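Local atomic coordinates of formate dehydrogenase subunit beta (PDB entry 1H0H), a protein that carries electrons through three [4Fe-4S] clusters as the beta chain of a formate dehydrogenase that reversibly oxidises formate to carbon dioxide. Residues A175-I180 with I198-H203; K106-E111 with A129-M134; G3-T8 with A171-R176. All blocks are in the same frame, centred on the assembly; numbering follows the deposited sequence.

Contacts 1 and 3 lie side by side, their centres about 7 Å apart. Both use helix 166-180, which packs on the neighbouring parallel strands 2-7 and 197-201 of one mixed sheet. R176 is in both. They also meet directly: L200 O lies 2.7 Å from T8 OG1, a probable hydrogen bond. Contact 2 is on the other side of the chain's centre, about 37 Å from contact 1 and 34 Å from contact 3, centre to centre. Along the chain it falls between the two halves of contact 3 and ends before contact 1 begins. Contact 3 brings the N-terminal strand against a late helix; contact 2 joins two loops near the cluster bound by C72, C75, C80 and C120.

Contact 1. Residues A175-I180 with I198-H203; sequences ARLAEI and IFLTAH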
loop_
_atom_site.group_PDB
_atom_site.type_symbol
_atom_site.label_atom_id
_atom_site.label_comp_id
_atom_site.label_asym_id
_atom_site.label_seq_id
_atom_site.Cartn_x
_atom_site.Cartn_y
_atom_site.Cartn_z
ATOM N N ALA B 175 -2.091 -36.423 7.525
ATOM C CA ALA B 175 -3.240 -35.753 8.095
ATOM C C ALA B 175 -3.787 -34.690 7.135
ATOM O O ALA B 175 -5.002 -34.551 6.981
ATOM C CB ALA B 175 -2.869 -35.124 9.450
ATOM N N ARG B 176 -2.901 -33.951 6.477
ATOM C CA ARG B 176 -3.366 -32.875 5.609
ATOM C C ARG B 176 -4.038 -33.453 4.374
ATOM O O ARG B 176 -5.064 -32.932 3.920
ATOM C CB ARG B 176 -2.233 -31.949 5.192
ATOM C CG ARG B 176 -2.693 -30.877 4.189
ATOM C CD ARG B 176 -3.758 -29.934 4.723
ATOM N NE ARG B 176 -4.001 -28.871 3.743
ATOM C CZ ARG B 176 -5.079 -28.100 3.703
ATOM N NH1 ARG B 176 -6.063 -28.244 4.597
ATOM N NH2 ARG B 176 -5.176 -27.170 2.752
ATOM N N LEU B 177 -3.461 -34.532 3.843
ATOM C CA LEU B 177 -4.081 -35.237 2.729
ATOM C C LEU B 177 -5.482 -35.708 3.113
ATOM O O LEU B 177 -6.412 -35.614 2.317
ATOM C CB LEU B 177 -3.265 -36.462 2.312
ATOM C CG LEU B 177 -3.974 -37.304 1.249
ATOM C CD1 LEU B 177 -4.268 -36.452 0.018
ATOM C CD2 LEU B 177 -3.164 -38.532 0.870
ATOM N N ALA B 178 -5.628 -36.246 4.322
ATOM C CA ALA B 178 -6.926 -36.732 4.759
ATOM C C ALA B 178 -7.966 -35.620 4.784
ATOM O O ALA B 178 -9.135 -35.848 4.466
ATOM C CB ALA B 178 -6.823 -37.405 6.140
ATOM N N GLU B 179 -7.531 -34.426 5.165
ATOM C CA GLU B 179 -8.401 -33.256 5.301
ATOM C C GLU B 179 -8.971 -32.736 3.979
ATOM O O GLU B 179 -9.997 -32.049 3.967
ATOM C CB GLU B 179 -7.621 -32.139 5.990
ATOM C CG GLU B 179 -8.434 -30.910 6.335
ATOM C CD GLU B 179 -7.562 -29.790 6.863
ATOM O OE1 GLU B 179 -6.322 -29.869 6.689
ATOM O OE2 GLU B 179 -8.114 -28.834 7.450
ATOM N N ILE B 180 -8.309 -33.045 2.866
ATOM C CA ILE B 180 -8.778 -32.583 1.562
ATOM C C ILE B 180 -9.162 -33.699 0.590
ATOM O O ILE B 180 -9.691 -33.414 -0.488
ATOM C CB ILE B 180 -7.723 -31.672 0.910
ATOM C CG1 ILE B 180 -6.560 -32.491 0.368
ATOM C CG2 ILE B 180 -7.202 -30.635 1.908
ATOM C CD1 ILE B 180 -5.699 -31.713 -0.578
ATOM N N ILE B 198 8.341 -34.021 1.268
ATOM C CA ILE B 198 7.068 -34.583 0.839
ATOM C C ILE B 198 6.057 -33.527 0.343
ATOM O O ILE B 198 5.573 -32.721 1.143
ATOM C CB ILE B 198 6.412 -35.408 1.968
ATOM C CG1 ILE B 198 7.365 -36.481 2.515
ATOM C CG2 ILE B 198 5.093 -36.049 1.443
ATOM C CD1 ILE B 198 6.871 -37.158 3.826
ATOM N N PHE B 199 5.754 -33.519 -0.960
ATOM C CA PHE B 199 4.754 -32.591 -1.510
ATOM C C PHE B 199 3.338 -33.174 -1.533
ATOM O O PHE B 199 3.139 -34.345 -1.909
ATOM C CB PHE B 199 5.059 -32.186 -2.940
ATOM C CG PHE B 199 6.329 -31.425 -3.116
ATOM C CD1 PHE B 199 7.530 -32.097 -3.222
ATOM C CD2 PHE B 199 6.314 -30.032 -3.246
ATOM C CE1 PHE B 199 8.684 -31.410 -3.437
ATOM C CE2 PHE B 199 7.478 -29.329 -3.452
ATOM C CZ PHE B 199 8.672 -30.022 -3.531
ATOM N N LEU B 200 2.375 -32.356 -1.112
ATOM C CA LEU B 200 0.968 -32.671 -1.245
ATOM C C LEU B 200 0.471 -31.898 -2.445
ATOM O O LEU B 200 0.758 -30.699 -2.569
ATOM C CB LEU B 200 0.169 -32.234 -0.010
ATOM C CG LEU B 200 -1.362 -32.295 -0.150
ATOM C CD1 LEU B 200 -1.835 -33.734 -0.397
ATOM C CD2 LEU B 200 -2.075 -31.747 1.063
ATOM N N THR B 201 -0.219 -32.583 -3.350
ATOM C CA THR B 201 -0.860 -31.932 -4.488
ATOM C C THR B 201 -2.331 -32.225 -4.419
ATOM O O THR B 201 -2.734 -33.244 -3.852
ATOM C CB THR B 201 -0.277 -32.386 -5.839
ATOM O OG1 THR B 201 -0.227 -33.825 -5.924
ATOM C CG2 THR B 201 1.149 -31.907 -5.984
ATOM N N ALA B 202 -3.140 -31.331 -4.985
ATOM C CA ALA B 202 -4.579 -31.494 -4.945
ATOM C C ALA B 202 -5.111 -32.207 -6.191
ATOM O O ALA B 202 -6.268 -32.559 -6.248
ATOM C CB ALA B 202 -5.264 -30.136 -4.765
ATOM N N HIS B 203 -4.248 -32.394 -7.178
ATOM C CA HIS B 203 -4.621 -33.031 -8.430
ATOM C C HIS B 203 -3.431 -33.827 -8.927
ATOM O O HIS B 203 -2.376 -33.819 -8.306
ATOM C CB HIS B 203 -4.979 -31.968 -9.485
ATOM C CG HIS B 203 -5.860 -30.885 -8.962
ATOM N ND1 HIS B 203 -7.230 -30.933 -9.055
ATOM C CD2 HIS B 203 -5.563 -29.739 -8.305
ATOM C CE1 HIS B 203 -7.744 -29.855 -8.490
ATOM N NE2 HIS B 203 -6.752 -29.114 -8.031
#
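L200 points from strand 198-201 at helix 175-180 and divides its two methyl groups among three helix residues. Its CG is anti to the backbone N (chi1 170°), which carries the fork to the helix. The CD1 branch meets L177 CD1 at 3.7 Å, the two leucines crossing obliquely. The CD2 branch touches R176 CG at 3.3 Å, a close contact with the aliphatic part of the arginine. These two side chains cross at about a right angle. I180 comes tip to tip with L200, its CD1 lying 4.0 Å from L200 CD2. I180 CD1 also reaches A202 CB, more loosely. Helix and strand axes run almost parallel here, 4° apart and 9.5 Å at closest approach.

Within segment 175-180, I180 CG2 lies over the centre of one face of the R176 guanidinium, 3.7 Å above its plane. R176 NH1 forms a salt bridge with E179 OE1 at 2.7 Å, meeting that oxygen from above the carboxylate plane. R176 NE and NH2 are held by D7 and T9. No hydrogen bond joins the two segments. The contact is apolar, and the arginine contributes its CB and CG methylenes while its charged end pairs with E179, D7 and T9.

Contact 2. Residues K106-E111 with A129-M134; sequences KTKDLE and AESNQM
The 3-10 segment through 106-109 and the irregular chain 129-133, which runs into strand 134-135, come close at the backbone, with K108 CA 3.8 Å from Q133 CA. Two direct hydrogen bonds and one water join the segments. M134 N donates to T107 OG1 at 3.0 Å, almost straight (177°). T107 OG1 sits between its own backbone N and carbonyl carbon (chi1 47°), and is also hydrogen-bonded to T104 O. N132 ND2 donates to L110 O at 2.8 Å. That oxygen lies in the amide plane of N132, and the donor approaches nearly along the C=O axis. The water accepts from N132 N and donates to K108 O at 2.6 Å, so N132 is linked to the turn through both side chain and backbone.

S131 OG accepts from Q133 N at 3.1 Å, forming an ST turn. The methylenes of K108 lie against this turn, with K108 CG 3.7 Å from S131 OG. On the buried side, M134 bends at chi3 (-65°) and brings CE to 3.8 Å from L110 CD1, the side chains crossing at about a right angle.

Segment 106-111 follows strand 101-103 and leads into helix 113-119, while segment 129-134 follows strand 126-127. M134, its side chain about 9 Å from the cluster bound by C72, C75, C80 and C120, opens strand 134-135 and packs on Y113, V116 and I117 of helix 113-119.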
loop_
_atom_site.group_PDB
_atom_site.type_symbol
_atom_site.label_atom_id
_atom_site.label_comp_id
_atom_site.label_asym_id
_atom_site.label_seq_id
_atom_site.Cartn_x
_atom_site.Cartn_y
_atom_site.Cartn_z
ATOM N N LYS B 106 33.604 -31.577 -4.475
ATOM C CA LYS B 106 34.306 -32.756 -4.946
ATOM C C LYS B 106 33.643 -33.331 -6.192
ATOM O O LYS B 106 34.247 -34.139 -6.901
ATOM C CB LYS B 106 34.424 -33.830 -3.856
ATOM C CG LYS B 106 35.382 -33.488 -2.720
ATOM C CD LYS B 106 36.682 -34.256 -2.826
ATOM C CE LYS B 106 37.057 -34.919 -1.482
ATOM N NZ LYS B 106 36.605 -34.134 -0.290
ATOM N N THR B 107 32.403 -32.936 -6.464
ATOM C CA THR B 107 31.763 -33.383 -7.696
ATOM C C THR B 107 32.539 -32.960 -8.931
ATOM O O THR B 107 32.412 -33.583 -9.979
ATOM C CB THR B 107 30.308 -32.890 -7.823
ATOM O OG1 THR B 107 30.233 -31.491 -7.518
ATOM C CG2 THR B 107 29.423 -33.564 -6.810
ATOM N N LYS B 108 33.330 -31.903 -8.813
ATOM C CA LYS B 108 34.136 -31.423 -9.930
ATOM C C LYS B 108 35.049 -32.512 -10.521
ATOM O O LYS B 108 35.357 -32.495 -11.725
ATOM C CB LYS B 108 34.993 -30.240 -9.454
ATOM C CG LYS B 108 35.659 -29.453 -10.568
ATOM C CD LYS B 108 36.424 -28.237 -10.041
ATOM C CE LYS B 108 37.475 -27.781 -11.062
ATOM N NZ LYS B 108 37.452 -26.302 -11.275
ATOM N N ASP B 109 35.483 -33.444 -9.675
ATOM C CA ASP B 109 36.401 -34.510 -10.086
ATOM C C ASP B 109 35.713 -35.753 -10.605
ATOM O O ASP B 109 36.384 -36.734 -10.919
ATOM C CB ASP B 109 37.290 -34.987 -8.924
ATOM C CG ASP B 109 38.087 -33.881 -8.280
ATOM O OD1 ASP B 109 38.445 -32.909 -8.975
ATOM O OD2 ASP B 109 38.417 -33.931 -7.069
ATOM N N LEU B 110 34.392 -35.769 -10.626
ATOM C CA LEU B 110 33.693 -36.908 -11.195
ATOM C C LEU B 110 33.958 -36.947 -12.706
ATOM O O LEU B 110 33.847 -35.934 -13.400
ATOM C CB LEU B 110 32.192 -36.804 -10.929
ATOM C CG LEU B 110 31.796 -36.947 -9.463
ATOM C CD1 LEU B 110 30.314 -36.629 -9.270
ATOM C CD2 LEU B 110 32.139 -38.347 -8.982
ATOM N N GLU B 111 34.334 -38.102 -13.220
ATOM C CA GLU B 111 34.477 -38.192 -14.663
ATOM C C GLU B 111 33.094 -38.344 -15.321
ATOM O O GLU B 111 32.877 -37.836 -16.419
ATOM C CB GLU B 111 35.449 -39.296 -15.090
ATOM C CG GLU B 111 34.961 -40.717 -14.894
ATOM C CD GLU B 111 35.976 -41.758 -15.354
ATOM O OE1 GLU B 111 37.198 -41.544 -15.168
ATOM O OE2 GLU B 111 35.554 -42.802 -15.904
ATOM N N ALA B 129 28.672 -24.380 -15.771
ATOM C CA ALA B 129 29.169 -24.456 -17.144
ATOM C C ALA B 129 30.623 -24.882 -17.289
ATOM O O ALA B 129 30.961 -25.740 -18.114
ATOM C CB ALA B 129 28.962 -23.108 -17.857
ATOM N N GLU B 130 31.492 -24.282 -16.493
ATOM C CA GLU B 130 32.917 -24.420 -16.750
ATOM C C GLU B 130 33.611 -25.722 -16.281
ATOM O O GLU B 130 34.791 -25.919 -16.562
ATOM C CB GLU B 130 33.630 -23.177 -16.202
ATOM C CG GLU B 130 33.138 -21.859 -16.810
ATOM C CD GLU B 130 31.826 -21.332 -16.220
ATOM O OE1 GLU B 130 31.173 -22.044 -15.425
ATOM O OE2 GLU B 130 31.441 -20.192 -16.561
ATOM N N SER B 131 32.885 -26.613 -15.608
ATOM C CA SER B 131 33.483 -27.839 -15.094
ATOM C C SER B 131 32.388 -28.842 -14.791
ATOM O O SER B 131 31.219 -28.612 -15.133
ATOM C CB SER B 131 34.270 -27.559 -13.812
ATOM O OG SER B 131 33.411 -27.439 -12.695
ATOM N N ASN B 132 32.767 -29.958 -14.173
ATOM C CA ASN B 132 31.803 -30.987 -13.813
ATOM C C ASN B 132 31.178 -30.768 -12.449
ATOM O O ASN B 132 30.408 -31.605 -11.988
ATOM C CB ASN B 132 32.434 -32.372 -13.840
ATOM C CG ASN B 132 32.642 -32.881 -15.229
ATOM O OD1 ASN B 132 32.337 -32.195 -16.195
ATOM N ND2 ASN B 132 33.194 -34.097 -15.347
ATOM N N GLN B 133 31.518 -29.664 -11.797
ATOM C CA GLN B 133 30.948 -29.407 -10.488
ATOM C C GLN B 133 29.446 -29.282 -10.554
ATOM O O GLN B 133 28.921 -28.590 -11.428
ATOM C CB GLN B 133 31.512 -28.134 -9.868
ATOM C CG GLN B 133 31.260 -28.066 -8.384
ATOM C CD GLN B 133 32.041 -26.948 -7.719
ATOM O OE1 GLN B 133 33.150 -26.610 -8.162
ATOM N NE2 GLN B 133 31.491 -26.393 -6.650
ATOM N N MET B 134 28.772 -29.900 -9.595
ATOM C CA MET B 134 27.316 -29.871 -9.514
ATOM C C MET B 134 26.814 -29.366 -8.160
ATOM O O MET B 134 27.472 -29.531 -7.141
ATOM C CB MET B 134 26.755 -31.258 -9.796
ATOM C CG MET B 134 26.934 -31.727 -11.258
ATOM S SD MET B 134 26.366 -33.432 -11.508
ATOM C CE MET B 134 27.540 -34.298 -10.467
HETATM O O HOH W 1 35.579 -30.866 -13.690
#

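Contact 3. Residues G3-T8 with A171-R176; sequences GFFVDT and AMASAR
Helix 166-180 covers the strand that leads into the first ferredoxin-type cysteine motif, whose C11 is a ligand of one [4Fe-4S] cluster. F4, in the same strand, touches another cluster, the one bound by C21, C137, C140 and C152. F5 and D7 both point from strand 3-7 to the helix. The F5 ring, its CG anti to the backbone N, lies under the helix backbone. A173 CA sits over one ring face, 3.7 Å from the centroid of F5 and 15° off the normal: a CH-pi contact. M172 adds a Met-aromatic contact at the ring edge, where its SD is 3.7 Å from F5 CD2. R176 CB comes to 3.7 Å from F5 CZ. The opposite face of the F5 ring has D7 N above its centre.

D7 closes the end of the contact with a salt bridge. R176 NE donates to the syn lone pair of D7 OD2 at 2.7 Å. The bond is bent (133°), and the oxygen is tilted 30° out of the guanidinium plane. D7 OD1 is hydrogen-bonded to T9 OG1, which also bonds R176 NH2, so the T9 hydroxyl contacts both partners of the salt bridge. The arginine probably helps to stabilise the negative charge of this buried carboxylate.

Strand 2-7 lies between antiparallel 161-163, where N162 is hydrogen-bonded to F5 through its backbone and through ND2, and parallel 197-201, where L200 packs on F5.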
loop_
_atom_site.group_PDB
_atom_site.type_symbol
_atom_site.label_atom_id
_atom_site.label_comp_id
_atom_site.label_asym_id
_atom_site.label_seq_id
_atom_site.Cartn_x
_atom_site.Cartn_y
_atom_site.Cartn_z
ATOM N N GLY B 3 12.878 -33.913 7.770
ATOM C CA GLY B 3 11.989 -33.945 6.637
ATOM C C GLY B 3 11.305 -32.611 6.448
ATOM O O GLY B 3 11.465 -31.696 7.259
ATOM N N PHE B 4 10.532 -32.529 5.376
ATOM C CA PHE B 4 9.772 -31.352 5.017
ATOM C C PHE B 4 8.404 -31.841 4.607
ATOM O O PHE B 4 8.248 -32.942 4.046
ATOM C CB PHE B 4 10.342 -30.682 3.744
ATOM C CG PHE B 4 11.712 -30.037 3.878
ATOM C CD1 PHE B 4 12.857 -30.806 3.990
ATOM C CD2 PHE B 4 11.854 -28.637 3.787
ATOM C CE1 PHE B 4 14.138 -30.185 4.060
ATOM C CE2 PHE B 4 13.111 -28.024 3.856
ATOM C CZ PHE B 4 14.264 -28.811 3.998
ATOM N N PHE B 5 7.398 -31.021 4.858
ATOM C CA PHE B 5 6.101 -31.249 4.271
ATOM C C PHE B 5 5.788 -29.971 3.484
ATOM O O PHE B 5 5.743 -28.893 4.056
ATOM C CB PHE B 5 5.010 -31.509 5.303
ATOM C CG PHE B 5 3.615 -31.458 4.721
ATOM C CD1 PHE B 5 3.314 -32.137 3.549
ATOM C CD2 PHE B 5 2.625 -30.697 5.317
ATOM C CE1 PHE B 5 2.021 -32.095 2.993
ATOM C CE2 PHE B 5 1.340 -30.636 4.766
ATOM C CZ PHE B 5 1.046 -31.350 3.597
ATOM N N VAL B 6 5.605 -30.100 2.176
ATOM C CA VAL B 6 5.255 -28.947 1.352
ATOM C C VAL B 6 3.795 -29.056 0.915
ATOM O O VAL B 6 3.428 -29.925 0.121
ATOM C CB VAL B 6 6.167 -28.856 0.119
ATOM C CG1 VAL B 6 5.916 -27.557 -0.634
ATOM C CG2 VAL B 6 7.657 -29.001 0.514
ATOM N N ASP B 7 2.947 -28.189 1.452
ATOM C CA ASP B 7 1.537 -28.234 1.122
ATOM C C ASP B 7 1.290 -27.235 0.003
ATOM O O ASP B 7 1.108 -26.053 0.284
ATOM C CB ASP B 7 0.714 -27.888 2.364
ATOM C CG ASP B 7 -0.766 -27.973 2.134
ATOM O OD1 ASP B 7 -1.195 -28.198 0.984
ATOM O OD2 ASP B 7 -1.588 -27.814 3.059
ATOM N N THR B 8 1.309 -27.691 -1.256
ATOM C CA THR B 8 1.101 -26.779 -2.392
ATOM C C THR B 8 -0.263 -26.104 -2.361
ATOM O O THR B 8 -0.451 -25.037 -2.966
ATOM C CB THR B 8 1.290 -27.481 -3.760
ATOM O OG1 THR B 8 0.255 -28.457 -3.945
ATOM C CG2 THR B 8 2.604 -28.265 -3.813
ATOM N N ALA B 171 3.650 -37.603 9.296
ATOM C CA ALA B 171 2.343 -37.581 9.946
ATOM C C ALA B 171 1.536 -36.347 9.526
ATOM O O ALA B 171 0.318 -36.424 9.283
ATOM C CB ALA B 171 2.497 -37.622 11.460
ATOM N N MET B 172 2.217 -35.206 9.465
ATOM C CA MET B 172 1.583 -33.971 9.038
ATOM C C MET B 172 1.044 -34.117 7.616
ATOM O O MET B 172 -0.106 -33.776 7.330
ATOM C CB MET B 172 2.594 -32.822 9.095
ATOM C CG MET B 172 1.963 -31.449 8.929
ATOM S SD MET B 172 3.205 -30.133 8.898
ATOM C CE MET B 172 3.511 -29.923 10.566
ATOM N N ALA B 173 1.881 -34.627 6.720
ATOM C CA ALA B 173 1.484 -34.809 5.328
ATOM C C ALA B 173 0.225 -35.679 5.213
ATOM O O ALA B 173 -0.718 -35.335 4.499
ATOM C CB ALA B 173 2.634 -35.429 4.542
ATOM N N SER B 174 0.229 -36.813 5.907
ATOM C CA SER B 174 -0.909 -37.733 5.890
ATOM C C SER B 174 -2.195 -37.124 6.412
ATOM O O SER B 174 -3.264 -37.325 5.850
ATOM C CB SER B 174 -0.600 -38.967 6.723
ATOM O OG SER B 174 0.132 -39.891 5.942
ATOM N N ALA B 175 -2.091 -36.423 7.525
ATOM C CA ALA B 175 -3.240 -35.753 8.095
ATOM C C ALA B 175 -3.787 -34.690 7.135
ATOM O O ALA B 175 -5.002 -34.551 6.981
ATOM C CB ALA B 175 -2.869 -35.124 9.450
ATOM N N ARG B 176 -2.901 -33.951 6.477
ATOM C CA ARG B 176 -3.366 -32.875 5.609
ATOM C C ARG B 176 -4.038 -33.453 4.374
ATOM O O ARG B 176 -5.064 -32.932 3.920
ATOM C CB ARG B 176 -2.233 -31.949 5.192
ATOM C CG ARG B 176 -2.693 -30.877 4.189
ATOM C CD ARG B 176 -3.758 -29.934 4.723
ATOM N NE ARG B 176 -4.001 -28.871 3.743
ATOM C CZ ARG B 176 -5.079 -28.100 3.703
ATOM N NH1 ARG B 176 -6.063 -28.244 4.597
ATOM N NH2 ARG B 176 -5.176 -27.170 2.752
#